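PDB 1VL4: PmbA-related protein from Thermotoga maritima, which probably acts as a metallopeptidase of the U62 (PmbA/TldD) family and is also regarded as a putative modulator of DNA gyrase. Local coordinates for residues K66-D70 with G71-T75; F308-N312 with G313-T317. All coordinates share one frame; numbering follows the deposited sequence. Where two conformers were deposited one is given.

Contact 1. Residues K66-D70 with G71-T75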
ATOM      1  N   LYS A  66      -9.245   5.819  23.031  1.00  8.23           N
ATOM      2  CA  LYS A  66      -9.259   7.257  22.792  1.00 10.34           C
ATOM      3  C   LYS A  66      -9.868   8.001  23.993  1.00 10.11           C
ATOM      4  O   LYS A  66     -10.994   7.677  24.420  1.00  8.65           O
ATOM      5  CB  LYS A  66     -10.038   7.555  21.532  1.00 10.74           C
ATOM      6  CG  LYS A  66     -10.057   9.012  21.087  1.00  9.66           C
ATOM      7  CD  LYS A  66     -10.796   9.132  19.776  1.00 18.76           C
ATOM      8  CE  LYS A  66      -9.887   8.970  18.553  1.00 25.35           C
ATOM      9  NZ  LYS A  66     -10.623   9.227  17.268  1.00 32.29           N
ATOM     10  N   VAL A  67      -9.133   8.974  24.513  0.50  8.83           N
ATOM     11  CA  VAL A  67      -9.582   9.770  25.668  0.50  9.77           C
ATOM     12  C   VAL A  67      -9.911  11.196  25.204  0.50 10.99           C
ATOM     13  O   VAL A  67      -9.135  11.786  24.430  0.50  4.12           O
ATOM     14  CB  VAL A  67      -8.529   9.810  26.741  0.50 10.51           C
ATOM     15  CG1 VAL A  67      -8.911  10.776  27.838  0.50 12.37           C
ATOM     16  CG2 VAL A  67      -8.300   8.397  27.310  0.50 11.77           C
ATOM     17  N   LEU A  68     -11.041  11.731  25.703  1.00 11.81           N
ATOM     18  CA  LEU A  68     -11.614  13.028  25.266  1.00 10.26           C
ATOM     19  C   LEU A  68     -11.640  13.948  26.472  1.00 12.09           C
ATOM     20  O   LEU A  68     -12.172  13.594  27.500  1.00 11.69           O
ATOM     21  CB  LEU A  68     -12.981  12.823  24.696  1.00 11.47           C
ATOM     22  CG  LEU A  68     -13.801  14.043  24.273  1.00 10.54           C
ATOM     23  CD1 LEU A  68     -13.180  14.739  23.082  1.00 15.70           C
ATOM     24  CD2 LEU A  68     -15.210  13.560  23.933  1.00 16.28           C
ATOM     25  N   LYS A  69     -10.954  15.078  26.375  1.00 11.38           N
ATOM     26  CA  LYS A  69     -10.967  16.097  27.421  1.00 13.71           C
ATOM     27  C   LYS A  69     -11.035  17.481  26.786  1.00 16.71           C
ATOM     28  O   LYS A  69     -10.154  17.847  26.037  1.00 15.16           O
ATOM     29  CB  LYS A  69      -9.731  16.008  28.287  1.00 14.37           C
ATOM     30  CG  LYS A  69      -9.820  16.782  29.602  1.00 15.61           C
ATOM     31  CD  LYS A  69      -8.503  16.684  30.344  1.00 19.43           C
ATOM     32  CE  LYS A  69      -8.481  17.392  31.696  1.00 24.04           C
ATOM     33  NZ  LYS A  69      -7.078  17.450  32.206  1.00 25.17           N
ATOM     34  N   ASP A  70     -12.107  18.219  27.071  1.00 21.08           N
ATOM     35  CA  ASP A  70     -12.297  19.604  26.625  1.00 22.40           C
ATOM     36  C   ASP A  70     -12.230  19.657  25.126  1.00 20.67           C
ATOM     37  O   ASP A  70     -11.594  20.546  24.569  1.00 20.81           O
ATOM     38  CB  ASP A  70     -11.255  20.565  27.218  1.00 26.15           C
ATOM     39  CG  ASP A  70     -11.365  20.711  28.730  1.00 34.12           C
ATOM     40  OD1 ASP A  70     -12.508  20.698  29.239  1.00 42.36           O
ATOM     41  OD2 ASP A  70     -10.304  20.845  29.397  1.00 40.61           O
ATOM     42  N   GLY A  71     -12.829  18.659  24.492  1.00 14.51           N
ATOM     43  CA  GLY A  71     -12.908  18.592  23.055  1.00 14.87           C
ATOM     44  C   GLY A  71     -11.641  18.157  22.337  1.00 12.18           C
ATOM     45  O   GLY A  71     -11.654  18.101  21.132  1.00 13.80           O
ATOM     46  N   LYS A  72     -10.576  17.877  23.082  1.00 10.53           N
ATOM     47  CA  LYS A  72      -9.331  17.366  22.542  1.00 13.50           C
ATOM     48  C   LYS A  72      -9.292  15.854  22.790  1.00 16.81           C
ATOM     49  O   LYS A  72      -9.780  15.395  23.839  1.00 11.86           O
ATOM     50  CB  LYS A  72      -8.163  18.020  23.242  1.00 13.05           C
ATOM     51  CG  LYS A  72      -7.820  19.392  22.734  1.00 17.92           C
ATOM     52  CD  LYS A  72      -6.636  19.928  23.493  1.00 25.55           C
ATOM     53  CE  LYS A  72      -6.759  21.441  23.683  1.00 29.81           C
ATOM     54  NZ  LYS A  72      -5.453  22.011  24.088  1.00 15.87           N
ATOM     55  N   THR A  73      -8.761  15.097  21.807  1.00 16.21           N
ATOM     56  CA  THR A  73      -8.506  13.641  21.947  1.00 13.38           C
ATOM     57  C   THR A  73      -7.013  13.230  22.042  1.00 13.48           C
ATOM     58  O   THR A  73      -6.093  13.962  21.662  1.00  7.39           O
ATOM     59  CB  THR A  73      -9.154  12.864  20.878  1.00 13.80           C
ATOM     60  OG1 THR A  73      -8.658  13.269  19.590  1.00 18.14           O
ATOM     61  CG2 THR A  73     -10.626  13.062  20.903  1.00 16.20           C
ATOM     62  N   GLY A  74      -6.804  12.089  22.686  1.00 12.16           N
ATOM     63  CA  GLY A  74      -5.484  11.456  22.845  1.00  8.23           C
ATOM     64  C   GLY A  74      -5.761   9.991  22.546  1.00 11.27           C
ATOM     65  O   GLY A  74      -6.760   9.433  23.023  1.00  9.02           O
ATOM     66  N   THR A  75      -4.947   9.353  21.697  0.50 11.06           N
ATOM     67  CA  THR A  75      -5.262   7.983  21.212  0.50 10.28           C
ATOM     68  C   THR A  75      -4.032   7.054  21.274  0.50  9.48           C
ATOM     69  O   THR A  75      -2.957   7.462  20.802  0.50  4.48           O
ATOM     70  CB  THR A  75      -5.795   8.038  19.756  0.50 11.58           C
ATOM     71  OG1 THR A  75      -6.875   8.970  19.666  0.50 14.18           O
ATOM     72  CG2 THR A  75      -6.299   6.650  19.244  0.50 12.56           C
TER
HETATM   73  O   HOH W   1      -9.548  11.774  17.102  1.00 31.38           O
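Lys66 lays its aliphatic chain across Thr73 at the end of an antiparallel beta hairpin, strands 51-69 and 72-78, closed by a type I' turn from Lys69 to Lys72. Lys66 CG lies 4.0 Å from Thr73 CB. On the same face Leu68 CD1 comes within 3.8 Å of Thr73 CG2. Val67 with Gly74 and Lys69 with Lys72 form the hydrogen-bonded pairs. Val67 N to Gly74 O is short and nearly straight (2.8 Å, 168°), whereas Lys72 N reaches Lys69 O from above the carbonyl plane, where the chain folds back. Asp70 and Gly71 both take the positive phi of this turn type. Val67 points to the other face and packs on Phe88, Ala91 and Leu92 of helix 84-93; Gly74 opposite it has no side chain to add there. At the far end from the turn, Thr75 N is hydrogen-bonded to Tyr55 OH of the second subunit. The bend at chi3 of Lys66 (-90°) swings CE toward the Thr75 side while the amine continues outward from the sheet, and a water bridges the Lys66 and Thr73 side chains, accepting from Lys66 NZ at 2.8 Å and lying 3.0 Å from Thr73 OG1.

Contact 2. Residues F308-N312 with G313-T317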
ATOM      1  N   PHE A 308     -30.535   9.155  -0.453  1.00  9.94           N
ATOM      2  CA  PHE A 308     -30.013   9.602  -1.746  1.00 12.58           C
ATOM      3  C   PHE A 308     -28.853  10.595  -1.596  1.00 12.12           C
ATOM      4  O   PHE A 308     -28.914  11.584  -0.847  1.00 11.40           O
ATOM      5  CB  PHE A 308     -31.104  10.223  -2.604  1.00 13.77           C
ATOM      6  CG  PHE A 308     -32.154   9.241  -3.039  1.00 10.79           C
ATOM      7  CD1 PHE A 308     -31.979   8.475  -4.182  1.00 14.20           C
ATOM      8  CD2 PHE A 308     -33.334   9.122  -2.315  1.00 15.80           C
ATOM      9  CE1 PHE A 308     -32.916   7.608  -4.567  1.00 15.91           C
ATOM     10  CE2 PHE A 308     -34.316   8.246  -2.718  1.00 18.69           C
ATOM     11  CZ  PHE A 308     -34.099   7.477  -3.842  1.00 19.44           C
ATOM     12  N   VAL A 309     -27.793  10.314  -2.330  1.00 11.21           N
ATOM     13  CA  VAL A 309     -26.788  11.316  -2.593  1.00 13.77           C
ATOM     14  C   VAL A 309     -27.201  12.135  -3.840  1.00 14.27           C
ATOM     15  O   VAL A 309     -27.225  13.359  -3.798  1.00 15.01           O
ATOM     16  CB  VAL A 309     -25.387  10.695  -2.731  1.00 14.37           C
ATOM     17  CG1 VAL A 309     -24.336  11.813  -2.927  1.00 10.44           C
ATOM     18  CG2 VAL A 309     -25.059   9.902  -1.468  1.00 16.36           C
ATOM     19  N   LEU A 310     -27.554  11.435  -4.914  1.00 12.02           N
ATOM     20  CA  LEU A 310     -28.198  12.028  -6.062  1.00 15.06           C
ATOM     21  C   LEU A 310     -29.565  11.438  -6.192  1.00 12.33           C
ATOM     22  O   LEU A 310     -29.741  10.218  -6.176  1.00 12.94           O
ATOM     23  CB  LEU A 310     -27.393  11.725  -7.329  1.00 13.09           C
ATOM     24  CG  LEU A 310     -26.373  12.704  -7.899  1.00 25.01           C
ATOM     25  CD1 LEU A 310     -25.799  13.677  -6.907  1.00 22.91           C
ATOM     26  CD2 LEU A 310     -25.258  11.901  -8.622  1.00 21.74           C
ATOM     27  N   GLU A 311     -30.555  12.290  -6.270  1.00 13.19           N
ATOM     28  CA  GLU A 311     -31.893  11.844  -6.461  1.00 12.06           C
ATOM     29  C   GLU A 311     -32.367  12.507  -7.746  1.00 14.58           C
ATOM     30  O   GLU A 311     -32.534  13.733  -7.793  1.00 11.55           O
ATOM     31  CB  GLU A 311     -32.772  12.216  -5.284  1.00 15.56           C
ATOM     32  CG  GLU A 311     -34.189  11.592  -5.438  1.00 22.01           C
ATOM     33  CD  GLU A 311     -35.078  11.762  -4.221  1.00 26.93           C
ATOM     34  OE1 GLU A 311     -34.644  12.414  -3.244  1.00 25.87           O
ATOM     35  OE2 GLU A 311     -36.220  11.231  -4.246  1.00 24.65           O
ATOM     36  N   ASN A 312     -32.579  11.684  -8.775  1.00 15.52           N
ATOM     37  CA  ASN A 312     -32.896  12.170 -10.123  1.00 15.22           C
ATOM     38  C   ASN A 312     -31.916  13.272 -10.533  1.00 12.55           C
ATOM     39  O   ASN A 312     -32.301  14.272 -11.059  1.00 12.55           O
ATOM     40  CB  ASN A 312     -34.342  12.656 -10.229  1.00 15.09           C
ATOM     41  CG  ASN A 312     -35.354  11.610  -9.724  1.00 22.67           C
ATOM     42  OD1 ASN A 312     -35.203  10.424  -9.975  1.00 21.89           O
ATOM     43  ND2 ASN A 312     -36.384  12.061  -9.019  1.00 26.18           N
ATOM     44  N   GLY A 313     -30.643  13.027 -10.266  1.00 13.21           N
ATOM     45  CA  GLY A 313     -29.563  13.846 -10.720  1.00 11.25           C
ATOM     46  C   GLY A 313     -29.308  15.041  -9.826  1.00 13.37           C
ATOM     47  O   GLY A 313     -28.327  15.733 -10.036  1.00 14.66           O
ATOM     48  N   VAL A 314     -30.157  15.264  -8.821  1.00 14.43           N
ATOM     49  CA  VAL A 314     -30.033  16.416  -7.935  1.00 12.93           C
ATOM     50  C   VAL A 314     -29.190  16.008  -6.737  1.00 14.36           C
ATOM     51  O   VAL A 314     -29.466  14.975  -6.124  1.00 11.66           O
ATOM     52  CB  VAL A 314     -31.425  16.971  -7.534  1.00 11.53           C
ATOM     53  CG1 VAL A 314     -31.310  18.125  -6.539  1.00 11.92           C
ATOM     54  CG2 VAL A 314     -32.218  17.417  -8.779  1.00 13.92           C
ATOM     55  N   LEU A 315     -28.137  16.786  -6.435  1.00 12.90           N
ATOM     56  CA  LEU A 315     -27.345  16.536  -5.250  1.00 13.15           C
ATOM     57  C   LEU A 315     -28.109  16.940  -3.941  1.00 15.35           C
ATOM     58  O   LEU A 315     -28.394  18.125  -3.689  1.00 12.93           O
ATOM     59  CB  LEU A 315     -26.001  17.266  -5.343  1.00 13.51           C
ATOM     60  CG  LEU A 315     -25.060  17.123  -4.152  1.00 16.01           C
ATOM     61  CD1 LEU A 315     -24.464  15.735  -4.035  1.00 19.31           C
ATOM     62  CD2 LEU A 315     -23.940  18.183  -4.223  1.00 12.57           C
ATOM     63  N   LYS A 316     -28.378  15.937  -3.102  1.00 13.04           N
ATOM     64  CA  LYS A 316     -29.208  16.083  -1.914  1.00 12.76           C
ATOM     65  C   LYS A 316     -28.423  16.295  -0.667  1.00 15.04           C
ATOM     66  O   LYS A 316     -28.914  16.962   0.192  1.00 11.71           O
ATOM     67  CB  LYS A 316     -30.108  14.856  -1.678  1.00 12.56           C
ATOM     68  CG  LYS A 316     -30.900  14.427  -2.904  1.00 15.83           C
ATOM     69  CD  LYS A 316     -31.767  15.562  -3.466  1.00 16.83           C
ATOM     70  CE  LYS A 316     -32.877  15.923  -2.514  1.00 25.95           C
ATOM     71  NZ  LYS A 316     -33.960  16.706  -3.179  1.00 24.33           N
ATOM     72  N   THR A 317     -27.259  15.664  -0.511  1.00 15.08           N
ATOM     73  CA  THR A 317     -26.503  15.798   0.755  1.00 14.92           C
ATOM     74  C   THR A 317     -25.084  15.411   0.515  1.00 14.89           C
ATOM     75  O   THR A 317     -24.812  14.633  -0.397  1.00 12.83           O
ATOM     76  CB  THR A 317     -27.063  14.845   1.886  1.00 19.00           C
ATOM     77  OG1 THR A 317     -26.339  15.014   3.125  1.00 19.63           O
ATOM     78  CG2 THR A 317     -26.983  13.374   1.465  1.00 19.29           C
TER
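Lys316 and Val309 meet through the backbone: Lys316 N donates to Val309 O over 2.9 Å in an almost straight bond (176°). Nearer the turn, Glu311 and Val314 form a hydrogen-bonded pair. Glu311 N reaches Val314 O, while Val314 N approaches Glu311 O from well above the carbonyl plane. Leu310 and Leu315 are the non-hydrogen-bonded pair between these bonds, and the alpha carbon of Leu310 adds a CH...O contact to Val314 O.

These bonds define a short beta hairpin with a type I' turn from Glu311 to Val314, in which Asn312 and Gly313 hold the two positive-phi positions. It lies at the margin of a mixed sheet, where strand 307-311 also pairs with strand 282-285. There Val309 and Leu310 both face Ile282, a classic beta bulge that turns the corner in the chain.

Apolar contact gathers on the face of Leu310 and Leu315. Leu310 CD1 sits 3.6 Å from the alpha carbon of Leu315 and 3.8 Å from Leu315 CD1, the two side chains crossing at an angle. Val309 runs alongside Leu315, its CG1 4.1 Å from Leu315 CD1. Phe251 packs against Leu310 from outside the hairpin.

Glu311 makes the remaining aromatic and aliphatic contacts. With CG anti to the backbone N (chi1 -174°), it sets this methylene over the centre of the Phe308 ring, 3.9 Å above its plane; Lys283 makes a cation-pi contact with the same ring. Lys316 folds back through bends at chi2 and chi3, bringing its CG to 3.7 Å from Glu311 CB. The charged ends stay beyond salt-bridge range, with Glu311 OE1 4.3 Å from Lys316 NZ.

Overall arrangement
Contacts 1 and 2 are both hairpins closed by type I' turns with glycine at position i+2, yet they belong to different sheets and different family regions. Residues 66-75 lie at one margin of the six-stranded antiparallel sheet, while residues 308-317 lie in the C-terminal region; the centre of contact 1 is about 30 Å, and that of contact 2 about 20 Å, from the centre of the chain. The contact centres are 35 Å apart and their nearest atoms about 22 Å, so the two do not touch. Contact 1 reaches the second subunit through Thr75; no other chain of the assembly touches contact 2.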